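Local structure of malonyl CoA-ACP transacylase (3K89) at residues Q16-L21 against E56-T61; F35-E40 against L107-G112; L69-A74 against C277-V282; D209-L214 against E251-P256; R273-G278 against R297-P302. The protein probably transfers the malonyl group from malonyl-CoA to the acyl carrier protein, supplying malonyl units for fatty acid synthesis. One frame throughout, in Å; residues are numbered along the deposited sequence.

How the interactions relate
From the N terminus, interaction 1 closes a largely helical loop. It joins the loop after strand 6-10 to the end of helix 55-58. Interaction 2 crosses it and pairs helix 30-42 with the start of helix 109-126. Interaction 3 opens on helix 61-81 before interaction 2 closes, so these two also cross, and it runs to the loop after strand 273-276. Interaction 4 is nested within that long span, on the other side of the chain's centre, and joins helices 208-219 and 242-254. Interaction 5 begins where interaction 3 ends and shares Cys277 and Gly278 with it. It pairs the last two strands of the parallel sheet. Interactions 1, 2 and 5 all touch interaction 3, whereas interaction 4 stands apart.

Interaction 1: Q16-L21 against E56-T61; sequences QSLGML and EMLNRT
Gln16 and Asn59 make the one hydrogen bond of this contact, through their side-chain amides. Gln16 NE2 gives a hydrogen to Asn59 OD1 over 2.9 Å, and the N-H points straight at the oxygen. The acceptor lies in the amide plane of Gln16. Seen from Asn59, however, the donor stands 45° out of the carbonyl plane, and the two amide planes are 69° apart. CG of Gln16 sits between the backbone N and the carbonyl carbon (chi1 78°), and it too lies near the acceptor, at 3.6 Å from Asn59 OD1. The other end of the amide is also occupied: Gln16 OE1 accepts from Gly14 N. Both ends being bonded, the rotation of the amide is well defined.

The loop 16-21 follows strand 6-10 of the acyltransferase core and leads into helix 22-27, while 56-61 is the end of helix 55-58 and the turn into helix 61-81. Gln16 also packs on Thr64 and Leu68 of that long helix, and its side chain is about 7 Å from the bound glycerol.

The apolar part is carried by Leu58. Its CD2 rests on the backbone of the loop, 3.9 Å from Leu18 N and likewise 3.9 Å from Ser17 C. Leu18 CD2 comes up to Leu58 CD2 at 4.2 Å. The other branch, Leu58 CD1, meets the methyl Met20 CE at 4.3 Å.

The backbone of the loop is folded by a type II beta turn from Ser17 to Met20. It is closed by Met20 N to Ser17 O at 3.1 Å, with Gly19 at positive phi.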
# COMPACT_ATOMS: atom_id res chain seq x y z
N GLN A 16 -0.94 -8.82 -3.85
CA GLN A 16 -2.06 -9.67 -4.26
C GLN A 16 -1.56 -11.01 -4.80
O GLN A 16 -0.41 -11.13 -5.23
CB GLN A 16 -2.93 -8.95 -5.32
CG GLN A 16 -2.36 -8.96 -6.75
CD GLN A 16 -1.28 -7.93 -7.00
OE1 GLN A 16 -0.89 -7.16 -6.11
NE2 GLN A 16 -0.81 -7.87 -8.24
N SER A 17 -2.43 -12.02 -4.76
CA SER A 17 -2.14 -13.31 -5.39
C SER A 17 -3.47 -14.00 -5.62
O SER A 17 -4.43 -13.77 -4.89
CB SER A 17 -1.23 -14.18 -4.50
OG SER A 17 -1.81 -14.41 -3.22
N LEU A 18 -3.52 -14.84 -6.65
CA LEU A 18 -4.68 -15.71 -6.86
C LEU A 18 -4.85 -16.59 -5.63
O LEU A 18 -3.88 -17.18 -5.13
CB LEU A 18 -4.45 -16.58 -8.12
CG LEU A 18 -4.90 -15.96 -9.42
CD1 LEU A 18 -4.44 -16.84 -10.59
CD2 LEU A 18 -6.42 -15.79 -9.44
N GLY A 19 -6.07 -16.63 -5.10
CA GLY A 19 -6.37 -17.44 -3.93
C GLY A 19 -5.97 -16.79 -2.61
O GLY A 19 -5.98 -17.45 -1.56
N MET A 20 -5.63 -15.50 -2.64
CA MET A 20 -5.31 -14.83 -1.39
C MET A 20 -6.46 -14.93 -0.39
O MET A 20 -7.63 -14.78 -0.76
CB MET A 20 -4.89 -13.36 -1.60
CG MET A 20 -5.95 -12.48 -2.27
SD MET A 20 -5.29 -10.85 -2.59
CE MET A 20 -6.66 -10.00 -3.39
N LEU A 21 -6.12 -15.20 0.87
CA LEU A 21 -7.11 -15.36 1.95
C LEU A 21 -8.03 -16.58 1.83
O LEU A 21 -8.98 -16.73 2.61
CB LEU A 21 -7.93 -14.08 2.15
CG LEU A 21 -7.19 -12.76 2.45
CD1 LEU A 21 -8.20 -11.73 2.92
CD2 LEU A 21 -6.06 -12.88 3.45
N GLU A 56 -4.76 -11.78 -15.02
CA GLU A 56 -4.46 -10.54 -15.75
C GLU A 56 -5.28 -9.33 -15.27
O GLU A 56 -4.74 -8.23 -15.15
CB GLU A 56 -4.59 -10.73 -17.27
CG GLU A 56 -3.71 -9.79 -18.09
CD GLU A 56 -3.65 -10.17 -19.56
OE1 GLU A 56 -4.72 -10.19 -20.21
OE2 GLU A 56 -2.54 -10.44 -20.07
N MET A 57 -6.57 -9.54 -15.00
CA MET A 57 -7.41 -8.47 -14.47
C MET A 57 -7.09 -8.19 -13.00
O MET A 57 -7.01 -7.03 -12.61
CB MET A 57 -8.90 -8.79 -14.59
CG MET A 57 -9.47 -8.58 -15.97
SD MET A 57 -11.23 -9.00 -15.94
CE MET A 57 -11.97 -7.52 -15.28
N LEU A 58 -6.92 -9.25 -12.22
CA LEU A 58 -6.55 -9.12 -10.79
C LEU A 58 -5.30 -8.26 -10.62
O LEU A 58 -5.18 -7.52 -9.63
CB LEU A 58 -6.34 -10.49 -10.14
CG LEU A 58 -5.87 -10.51 -8.67
CD1 LEU A 58 -6.90 -9.83 -7.73
CD2 LEU A 58 -5.54 -11.91 -8.19
N ASN A 59 -4.36 -8.38 -11.56
CA ASN A 59 -3.11 -7.60 -11.52
C ASN A 59 -3.18 -6.18 -12.11
O ASN A 59 -2.23 -5.39 -11.96
CB ASN A 59 -2.00 -8.39 -12.23
CG ASN A 59 -1.55 -9.60 -11.44
OD1 ASN A 59 -1.77 -9.69 -10.23
ND2 ASN A 59 -0.90 -10.55 -12.12
N ARG A 60 -4.29 -5.86 -12.76
CA ARG A 60 -4.52 -4.51 -13.29
C ARG A 60 -4.97 -3.64 -12.12
O ARG A 60 -5.94 -3.97 -11.45
CB ARG A 60 -5.62 -4.53 -14.35
CG ARG A 60 -5.62 -3.35 -15.30
CD ARG A 60 -5.39 -3.80 -16.76
NE ARG A 60 -6.61 -4.44 -17.27
CZ ARG A 60 -6.69 -5.67 -17.78
NH1 ARG A 60 -5.61 -6.44 -17.92
NH2 ARG A 60 -7.86 -6.13 -18.18
N THR A 61 -4.27 -2.53 -11.90
CA THR A 61 -4.40 -1.75 -10.67
C THR A 61 -5.82 -1.27 -10.30
O THR A 61 -6.16 -1.21 -9.11
CB THR A 61 -3.35 -0.62 -10.61
OG1 THR A 61 -3.13 -0.24 -9.24
CG2 THR A 61 -3.76 0.60 -11.43

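Interaction 2: F35-E40 against L107-G112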
# COMPACT_ATOMS: atom_id res chain seq x y z
N PHE A 35 -15.82 -9.08 1.48
CA PHE A 35 -15.58 -8.92 0.04
C PHE A 35 -16.86 -8.54 -0.70
O PHE A 35 -16.81 -7.70 -1.58
CB PHE A 35 -14.96 -10.17 -0.59
CG PHE A 35 -13.46 -10.21 -0.51
CD1 PHE A 35 -12.82 -10.58 0.66
CD2 PHE A 35 -12.69 -9.91 -1.63
CE1 PHE A 35 -11.42 -10.63 0.74
CE2 PHE A 35 -11.29 -9.95 -1.58
CZ PHE A 35 -10.65 -10.32 -0.39
N ALA A 36 -17.98 -9.13 -0.31
CA ALA A 36 -19.25 -8.83 -0.96
C ALA A 36 -19.63 -7.36 -0.76
O ALA A 36 -20.06 -6.70 -1.69
CB ALA A 36 -20.34 -9.76 -0.44
N GLU A 37 -19.40 -6.85 0.45
CA GLU A 37 -19.67 -5.45 0.79
C GLU A 37 -18.78 -4.52 -0.03
O GLU A 37 -19.25 -3.55 -0.62
CB GLU A 37 -19.45 -5.26 2.29
CG GLU A 37 -19.72 -3.86 2.84
CD GLU A 37 -19.53 -3.77 4.34
OE1 GLU A 37 -19.66 -4.82 5.02
OE2 GLU A 37 -19.28 -2.63 4.83
N ALA A 38 -17.50 -4.85 -0.10
CA ALA A 38 -16.55 -4.07 -0.89
C ALA A 38 -16.93 -4.12 -2.37
O ALA A 38 -16.85 -3.08 -3.06
CB ALA A 38 -15.12 -4.61 -0.67
N SER A 39 -17.36 -5.29 -2.84
CA SER A 39 -17.69 -5.50 -4.26
C SER A 39 -18.83 -4.60 -4.72
O SER A 39 -18.83 -4.10 -5.85
CB SER A 39 -18.05 -6.96 -4.53
OG SER A 39 -16.90 -7.78 -4.41
N GLU A 40 -19.81 -4.38 -3.84
CA GLU A 40 -20.89 -3.43 -4.12
C GLU A 40 -20.38 -2.02 -4.43
O GLU A 40 -20.88 -1.36 -5.34
CB GLU A 40 -21.94 -3.43 -2.99
CG GLU A 40 -22.78 -4.71 -2.96
CD GLU A 40 -23.42 -5.04 -4.32
OE1 GLU A 40 -24.08 -4.14 -4.91
OE2 GLU A 40 -23.24 -6.18 -4.81
N LEU A 107 -13.58 6.22 6.29
CA LEU A 107 -14.42 5.91 5.15
C LEU A 107 -15.16 4.59 5.39
O LEU A 107 -14.60 3.66 5.95
CB LEU A 107 -13.57 5.73 3.89
CG LEU A 107 -12.94 7.01 3.32
CD1 LEU A 107 -11.98 6.58 2.20
CD2 LEU A 107 -13.99 7.96 2.78
N SER A 108 -16.40 4.50 4.91
CA SER A 108 -17.07 3.18 4.86
C SER A 108 -16.32 2.25 3.91
O SER A 108 -15.61 2.71 3.01
CB SER A 108 -18.52 3.33 4.38
OG SER A 108 -18.54 3.73 3.01
N LEU A 109 -16.49 0.94 4.10
CA LEU A 109 -15.86 -0.02 3.18
C LEU A 109 -16.38 0.16 1.75
O LEU A 109 -15.61 0.14 0.78
CB LEU A 109 -16.07 -1.46 3.68
CG LEU A 109 -15.61 -2.58 2.75
CD1 LEU A 109 -14.13 -2.49 2.40
CD2 LEU A 109 -15.97 -3.92 3.41
N HIS A 110 -17.69 0.38 1.63
CA HIS A 110 -18.32 0.64 0.32
C HIS A 110 -17.61 1.81 -0.41
O HIS A 110 -17.21 1.67 -1.58
CB HIS A 110 -19.79 1.01 0.54
CG HIS A 110 -20.55 1.23 -0.73
ND1 HIS A 110 -20.52 2.43 -1.42
CD2 HIS A 110 -21.38 0.42 -1.43
CE1 HIS A 110 -21.29 2.34 -2.49
NE2 HIS A 110 -21.82 1.13 -2.52
N ASP A 111 -17.52 2.94 0.28
CA ASP A 111 -16.89 4.14 -0.29
C ASP A 111 -15.41 3.94 -0.56
O ASP A 111 -14.90 4.41 -1.57
CB ASP A 111 -17.08 5.34 0.62
CG ASP A 111 -18.48 5.91 0.57
OD1 ASP A 111 -19.29 5.51 -0.30
OD2 ASP A 111 -18.76 6.79 1.40
N GLY A 112 -14.70 3.27 0.34
CA GLY A 112 -13.29 3.01 0.14
C GLY A 112 -13.04 2.19 -1.11
O GLY A 112 -12.14 2.52 -1.92
O HOH W 1 -19.64 -0.16 3.70
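Leu109 lies against Glu37 and Ala38, one branch to each. Its CD1 meets the methyl Ala38 CB at 3.9 Å. Its CD2 lies under the aliphatic part of Glu37, 3.8 Å from Glu37 CG and 3.7 Å from Glu37 CD. The two side chains cross obliquely. Glu37 CG is anti to the backbone N (chi1 -178°), and the chain stays extended beyond it, so that its length passes over the leucine. The carboxylate then ends above the root of the same residue, with Glu37 OE2 3.6 Å from Leu109 CB.

A water joins the two helices at this point. It donates to Glu37 OE2 at 2.7 Å and accepts from His110 N at 2.9 Å. His110 lies in the first turn of helix 109-126, where backbone N-H groups have no helical acceptor. Ser108 is the N-cap, and its OG takes the N-H of Asp111 at 3.0 Å.

Further along, the His110 ring comes up to the backbone of Glu40. His110 NE2 is 3.9 Å from Glu40 O.

The backbones come close at Ala38, a small residue, which also packs on Ala70 and Ala113. The contact thus joins helix 30-42 to the start of helix 109-126, with helix 61-81 next to both through Ala70, Leu69 and Arg77.

No direct hydrogen bond spans the two segments. Apolar packing and one water do the joining. Glu37 OE1 makes a salt bridge with Arg77, which, with the nearby helix N terminus, would probably stabilise a charged carboxylate here.

Interaction 3: L69-A74 against C277-V282; sequences LAAGVA and CGPGKV
Cys277 and Gly278 meet Gly72 through a loop with unusual backbone torsions. Gly278 has a phi of 154°, a conformation suited to a residue without CB. Its CA lies 4.1 Å from Gly72 CA. Cys277 SG is anti to the backbone N (chi1 -170°), which puts the sulphur 3.5 Å from Gly72 O.

The closest approach is between Cys277 O and Gly72 CA, at 3.3 Å. It is a CA-H...O contact with an angle of 125° at the hydrogen. The carbonyl is buried and has no hydrogen-bond partner in the model; this contact is at most a weak compensation. With no side chain on Gly72, the oxygen can reach down to the backbone of the helix. Two glycines facing each other let loop and helix come together almost backbone to backbone.

One step along, side chains take over. Ala71 CB packs on the proline ring, 3.7 Å from Pro279 CD and 4.2 Å from Pro279 CG. The methyl meets the side of the ring next to its nitrogen, and no polar atom is involved.

The contact lies in the interior of the chain, where helix 61-81 meets the loop that follows strand 273-276. Cys277 is bonded through its backbone to Val9 of strand 6-10, and its side chain also touches Val75 and Trp76. Pro279 packs on Met20 and Leu68. Helix 30-42 also packs on helix 61-81, Phe35 on Ala70 and Ala71 and Ala38 on Ala70; helix 95-103 adds Thr99 against Leu69 and Val73.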
# COMPACT_ATOMS: atom_id res chain seq x y z
N LEU A 69 -7.86 -3.76 -0.85
CA LEU A 69 -8.58 -3.04 0.21
C LEU A 69 -9.57 -3.96 0.93
O LEU A 69 -9.61 -3.99 2.17
CB LEU A 69 -9.26 -1.79 -0.35
CG LEU A 69 -9.83 -0.89 0.76
CD1 LEU A 69 -9.52 0.60 0.57
CD2 LEU A 69 -11.31 -1.14 0.88
N ALA A 70 -10.37 -4.69 0.16
CA ALA A 70 -11.28 -5.69 0.72
C ALA A 70 -10.51 -6.70 1.56
O ALA A 70 -10.91 -7.00 2.68
CB ALA A 70 -12.07 -6.38 -0.40
N ALA A 71 -9.39 -7.18 1.05
CA ALA A 71 -8.59 -8.19 1.74
C ALA A 71 -8.07 -7.68 3.08
O ALA A 71 -8.18 -8.37 4.09
CB ALA A 71 -7.44 -8.64 0.84
N GLY A 72 -7.56 -6.46 3.11
CA GLY A 72 -7.04 -5.90 4.37
C GLY A 72 -8.15 -5.66 5.38
O GLY A 72 -7.99 -5.93 6.58
N VAL A 73 -9.27 -5.10 4.91
CA VAL A 73 -10.39 -4.88 5.78
C VAL A 73 -10.97 -6.22 6.28
O VAL A 73 -11.39 -6.30 7.45
CB VAL A 73 -11.46 -3.96 5.13
CG1 VAL A 73 -12.69 -3.81 6.03
CG2 VAL A 73 -10.86 -2.57 4.87
N ALA A 74 -10.98 -7.26 5.44
CA ALA A 74 -11.47 -8.58 5.91
C ALA A 74 -10.63 -9.11 7.08
O ALA A 74 -11.19 -9.57 8.09
CB ALA A 74 -11.49 -9.60 4.78
N CYS A 277 -1.72 -6.58 8.05
CA CYS A 277 -3.13 -6.96 8.03
C CYS A 277 -3.65 -7.04 6.61
O CYS A 277 -4.24 -6.10 6.08
CB CYS A 277 -3.93 -5.94 8.85
SG CYS A 277 -5.62 -6.43 9.15
N GLY A 278 -3.42 -8.18 5.97
CA GLY A 278 -3.80 -8.37 4.57
C GLY A 278 -2.89 -9.43 3.97
O GLY A 278 -2.10 -10.04 4.68
N PRO A 279 -2.99 -9.65 2.65
CA PRO A 279 -2.24 -10.73 2.01
C PRO A 279 -0.74 -10.48 1.91
O PRO A 279 -0.29 -9.34 1.88
CB PRO A 279 -2.87 -10.82 0.61
CG PRO A 279 -3.36 -9.48 0.36
CD PRO A 279 -3.83 -8.92 1.69
N GLY A 280 0.02 -11.57 1.81
CA GLY A 280 1.47 -11.51 1.60
C GLY A 280 2.24 -11.19 2.88
O GLY A 280 1.69 -11.10 3.98
N LYS A 281 3.54 -11.05 2.71
CA LYS A 281 4.43 -10.71 3.80
C LYS A 281 5.42 -9.63 3.38
O LYS A 281 6.50 -9.47 3.98
CB LYS A 281 5.17 -11.98 4.28
CG LYS A 281 5.99 -12.67 3.19
CD LYS A 281 6.60 -13.99 3.65
CE LYS A 281 7.53 -14.54 2.56
NZ LYS A 281 8.16 -15.84 2.91
N VAL A 282 5.06 -8.84 2.37
CA VAL A 282 5.97 -7.85 1.84
C VAL A 282 6.34 -6.75 2.84
O VAL A 282 7.52 -6.43 3.02
CB VAL A 282 5.42 -7.22 0.53
CG1 VAL A 282 6.43 -6.22 -0.06
CG2 VAL A 282 5.09 -8.34 -0.48

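Interaction 4: D209-L214 against E251-P256; sequences DAANQL and EQLYLP
Leu253 is the main bump of this contact, and it fills the shallow hollow at Ala210 and Ala211. Its CD2 presses onto the helix backbone, 3.5 Å from Ala211 N and 3.8 Å from Ala210 C. The same methyl touches Ala210 CB at 3.9 Å. CG of Leu253 is anti to the backbone N (chi1 -156°), which puts it beside the carbonyl carbon. The second branch, Leu253 CD1, lies 4.4 Å from Leu214 CD2, one turn further on.

A smaller bump answers from the other side. Ala211 CB fits into the notch between Leu253 and Tyr254, 4.1 Å from Leu253 CB and 3.6 Å from Tyr254 CD1. It meets the tyrosine at the ring edge, near the ring plane.

The contact joins helix 208-219 to the C-terminal part of helix 242-254, beside the predicted active site. Gln252 O accepts from His203 ND1, and Gln252 NE2 bonds to Ser94 O. This fits the Ser-His pair of FabD enzymes, in which a backbone carbonyl probably stands in for the acid of a catalytic triad.

Tyr254 is turned back over its own backbone, with CG between the backbone N and the carbonyl carbon (chi1 61°). One ring face lies over Glu251 O, 3.9 Å above the plane near the centre. No hydrogen bond crosses between the two segments.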
# COMPACT_ATOMS: atom_id res chain seq x y z
N ASP A 209 -2.04 15.00 -12.63
CA ASP A 209 -3.41 15.27 -13.04
C ASP A 209 -4.40 14.24 -12.47
O ASP A 209 -5.51 14.62 -12.06
CB ASP A 209 -3.52 15.36 -14.56
CG ASP A 209 -2.83 16.59 -15.11
OD1 ASP A 209 -2.83 17.64 -14.43
OD2 ASP A 209 -2.28 16.51 -16.24
N ALA A 210 -3.99 12.98 -12.44
CA ALA A 210 -4.80 11.92 -11.81
C ALA A 210 -5.09 12.27 -10.35
O ALA A 210 -6.18 11.99 -9.84
CB ALA A 210 -4.13 10.57 -11.90
N ALA A 211 -4.11 12.89 -9.69
CA ALA A 211 -4.25 13.33 -8.29
C ALA A 211 -5.36 14.36 -8.12
O ALA A 211 -6.10 14.33 -7.13
CB ALA A 211 -2.93 13.86 -7.74
N ASN A 212 -5.48 15.29 -9.07
CA ASN A 212 -6.59 16.24 -9.04
C ASN A 212 -7.95 15.57 -9.23
O ASN A 212 -8.91 15.90 -8.53
CB ASN A 212 -6.36 17.37 -10.03
CG ASN A 212 -5.18 18.25 -9.62
OD1 ASN A 212 -4.85 18.35 -8.43
ND2 ASN A 212 -4.53 18.87 -10.60
N GLN A 213 -8.01 14.60 -10.13
CA GLN A 213 -9.22 13.83 -10.35
C GLN A 213 -9.60 13.09 -9.06
O GLN A 213 -10.77 13.07 -8.67
CB GLN A 213 -9.04 12.82 -11.47
CG GLN A 213 -8.86 13.44 -12.84
CD GLN A 213 -8.58 12.38 -13.87
OE1 GLN A 213 -7.48 11.83 -13.92
NE2 GLN A 213 -9.59 12.04 -14.66
N LEU A 214 -8.58 12.50 -8.44
CA LEU A 214 -8.75 11.80 -7.16
C LEU A 214 -9.32 12.74 -6.11
O LEU A 214 -10.27 12.38 -5.41
CB LEU A 214 -7.41 11.24 -6.68
CG LEU A 214 -7.41 10.51 -5.32
CD1 LEU A 214 -8.20 9.24 -5.41
CD2 LEU A 214 -5.97 10.20 -4.90
N GLU A 251 -1.56 14.48 -2.52
CA GLU A 251 -0.11 14.56 -2.62
C GLU A 251 0.54 13.19 -2.67
O GLU A 251 1.53 13.01 -3.39
CB GLU A 251 0.46 15.35 -1.45
CG GLU A 251 0.05 16.80 -1.47
CD GLU A 251 0.47 17.51 -0.19
OE1 GLU A 251 1.04 16.88 0.72
OE2 GLU A 251 0.19 18.71 -0.08
N GLN A 252 -0.01 12.22 -1.92
CA GLN A 252 0.51 10.85 -1.95
C GLN A 252 0.69 10.34 -3.37
O GLN A 252 1.65 9.63 -3.66
CB GLN A 252 -0.44 9.90 -1.19
CG GLN A 252 0.19 8.55 -0.88
CD GLN A 252 -0.78 7.40 -1.01
OE1 GLN A 252 -1.44 7.25 -2.04
NE2 GLN A 252 -0.86 6.55 0.03
N LEU A 253 -0.26 10.66 -4.26
CA LEU A 253 -0.30 9.98 -5.56
C LEU A 253 0.89 10.29 -6.46
O LEU A 253 1.31 9.44 -7.26
CB LEU A 253 -1.61 10.32 -6.27
CG LEU A 253 -2.04 9.28 -7.31
CD1 LEU A 253 -2.55 8.02 -6.64
CD2 LEU A 253 -3.09 9.83 -8.25
N TYR A 254 1.42 11.50 -6.33
CA TYR A 254 2.49 11.96 -7.24
C TYR A 254 3.83 12.18 -6.54
O TYR A 254 4.81 12.56 -7.18
CB TYR A 254 2.08 13.22 -8.02
CG TYR A 254 1.74 14.44 -7.19
CD1 TYR A 254 0.43 14.70 -6.82
CD2 TYR A 254 2.73 15.36 -6.82
CE1 TYR A 254 0.10 15.83 -6.08
CE2 TYR A 254 2.41 16.50 -6.07
CZ TYR A 254 1.09 16.73 -5.71
OH TYR A 254 0.75 17.85 -4.97
N LEU A 255 3.86 11.93 -5.23
CA LEU A 255 5.09 12.04 -4.45
C LEU A 255 5.51 10.67 -3.89
O LEU A 255 4.70 9.75 -3.81
CB LEU A 255 4.90 13.07 -3.33
CG LEU A 255 4.75 14.52 -3.81
CD1 LEU A 255 4.40 15.44 -2.67
CD2 LEU A 255 6.01 15.00 -4.55
N PRO A 256 6.80 10.52 -3.54
CA PRO A 256 7.28 9.21 -3.10
C PRO A 256 6.64 8.70 -1.82
O PRO A 256 6.37 9.48 -0.90
CB PRO A 256 8.80 9.41 -2.89
CG PRO A 256 9.10 10.80 -3.18
CD PRO A 256 7.88 11.51 -3.71

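Interaction 5: R273-G278 against R297-P302; sequences RIAECG and RPLATP
Leu299, just past strand 295-298, packs across onto the neighbouring strand, against Ala275 and Glu276. Its CB lies 3.5 Å from Glu276 O. CG, anti to the carbonyl carbon (chi1 -53°), is equally near Glu276 O, at 3.5 Å, and 4.0 Å from Ala275 CB. The tip, Leu299 CD1, meets the methyl Ala275 CB at 3.7 Å and reaches Cys277 CB at 4.3 Å. Beyond the two segments the side chain touches Val75 and Trp79 of helix 61-81 and Ala308 of helix 302-311.

Strands 273-276 and 295-298 are parallel neighbours; the touching parts, 274-278 and 297-300, run 9° apart. They are the two strands of a beta-alpha-beta unit whose helix is 282-290, and 295-298 lies at the edge of the parallel sheet. Arg297 N donates to Ile274 O at 2.9 Å. Arg297 O in turn takes Glu276 N at 2.9 Å. A third bond, Leu299 N to Glu276 O at 3.0 Å, is more bent, 137° at the hydrogen, as the strand gives way to the loop.

A water extends the pairing. It donates to Gly278 O and accepts weakly from Ala300 N. On the other face of the sheet, Glu276 CB lies beside Pro298 CA. The Glu276 carboxylate, on an extended chain, bonds to Ser284 OG and to Leu283 N at the start of helix 282-290.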
# COMPACT_ATOMS: atom_id res chain seq x y z
N ARG A 273 5.48 -3.74 18.06
CA ARG A 273 4.83 -4.88 17.42
C ARG A 273 4.01 -4.38 16.25
O ARG A 273 3.25 -3.44 16.41
CB ARG A 273 3.89 -5.60 18.39
CG ARG A 273 4.54 -6.15 19.67
CD ARG A 273 3.45 -6.50 20.68
NE ARG A 273 3.93 -7.42 21.72
CZ ARG A 273 3.15 -7.95 22.67
NH1 ARG A 273 1.86 -7.66 22.73
NH2 ARG A 273 3.68 -8.77 23.57
N ILE A 274 4.17 -5.00 15.08
CA ILE A 274 3.42 -4.58 13.90
C ILE A 274 2.80 -5.78 13.20
O ILE A 274 3.51 -6.73 12.83
CB ILE A 274 4.30 -3.77 12.91
CG1 ILE A 274 4.93 -2.55 13.59
CG2 ILE A 274 3.47 -3.31 11.69
CD1 ILE A 274 5.88 -1.74 12.72
N ALA A 275 1.49 -5.74 13.02
CA ALA A 275 0.82 -6.79 12.24
C ALA A 275 0.65 -6.32 10.81
O ALA A 275 0.22 -5.19 10.59
CB ALA A 275 -0.52 -7.11 12.83
N GLU A 276 0.96 -7.20 9.86
CA GLU A 276 0.64 -6.93 8.46
C GLU A 276 -0.76 -7.49 8.20
O GLU A 276 -0.96 -8.71 8.13
CB GLU A 276 1.70 -7.54 7.53
CG GLU A 276 1.45 -7.20 6.05
CD GLU A 276 2.65 -7.45 5.15
OE1 GLU A 276 3.62 -8.10 5.61
OE2 GLU A 276 2.65 -6.97 4.01
N CYS A 277 -1.72 -6.58 8.05
CA CYS A 277 -3.13 -6.96 8.03
C CYS A 277 -3.65 -7.04 6.61
O CYS A 277 -4.24 -6.10 6.08
CB CYS A 277 -3.93 -5.94 8.85
SG CYS A 277 -5.62 -6.43 9.15
N GLY A 278 -3.42 -8.18 5.97
CA GLY A 278 -3.80 -8.37 4.57
C GLY A 278 -2.89 -9.43 3.97
O GLY A 278 -2.10 -10.04 4.68
N ARG A 297 4.76 -9.23 12.14
CA ARG A 297 4.10 -10.51 11.84
C ARG A 297 3.00 -10.39 10.78
O ARG A 297 2.09 -9.58 10.95
CB ARG A 297 3.46 -11.09 13.10
CG ARG A 297 4.44 -11.52 14.17
CD ARG A 297 3.66 -12.14 15.30
NE ARG A 297 4.55 -12.69 16.32
CZ ARG A 297 4.72 -14.00 16.55
NH1 ARG A 297 4.09 -14.93 15.81
NH2 ARG A 297 5.56 -14.37 17.50
N PRO A 298 3.06 -11.21 9.72
CA PRO A 298 1.93 -11.27 8.77
C PRO A 298 0.70 -11.96 9.37
O PRO A 298 0.84 -12.81 10.26
CB PRO A 298 2.48 -12.16 7.65
CG PRO A 298 3.49 -13.02 8.33
CD PRO A 298 4.15 -12.12 9.32
N LEU A 299 -0.48 -11.60 8.87
CA LEU A 299 -1.73 -12.22 9.29
C LEU A 299 -2.46 -12.92 8.13
O LEU A 299 -3.61 -13.35 8.29
CB LEU A 299 -2.66 -11.15 9.91
CG LEU A 299 -2.16 -10.26 11.05
CD1 LEU A 299 -3.24 -9.24 11.44
CD2 LEU A 299 -1.75 -11.11 12.25
N ALA A 300 -1.79 -13.07 7.00
CA ALA A 300 -2.42 -13.52 5.74
C ALA A 300 -2.95 -14.96 5.70
O ALA A 300 -3.73 -15.30 4.82
CB ALA A 300 -1.46 -13.30 4.55
N THR A 301 -2.51 -15.80 6.64
CA THR A 301 -2.76 -17.25 6.56
C THR A 301 -3.17 -17.76 7.93
O THR A 301 -2.83 -17.14 8.95
CB THR A 301 -1.47 -18.00 6.17
OG1 THR A 301 -0.51 -17.81 7.22
CG2 THR A 301 -0.88 -17.49 4.86
N PRO A 302 -3.86 -18.92 7.98
CA PRO A 302 -4.30 -19.45 9.28
C PRO A 302 -3.17 -19.57 10.32
O PRO A 302 -3.35 -19.14 11.47
CB PRO A 302 -4.86 -20.82 8.92
CG PRO A 302 -5.43 -20.60 7.55
CD PRO A 302 -4.41 -19.70 6.87
O HOH W 2 0.09 -10.71 6.00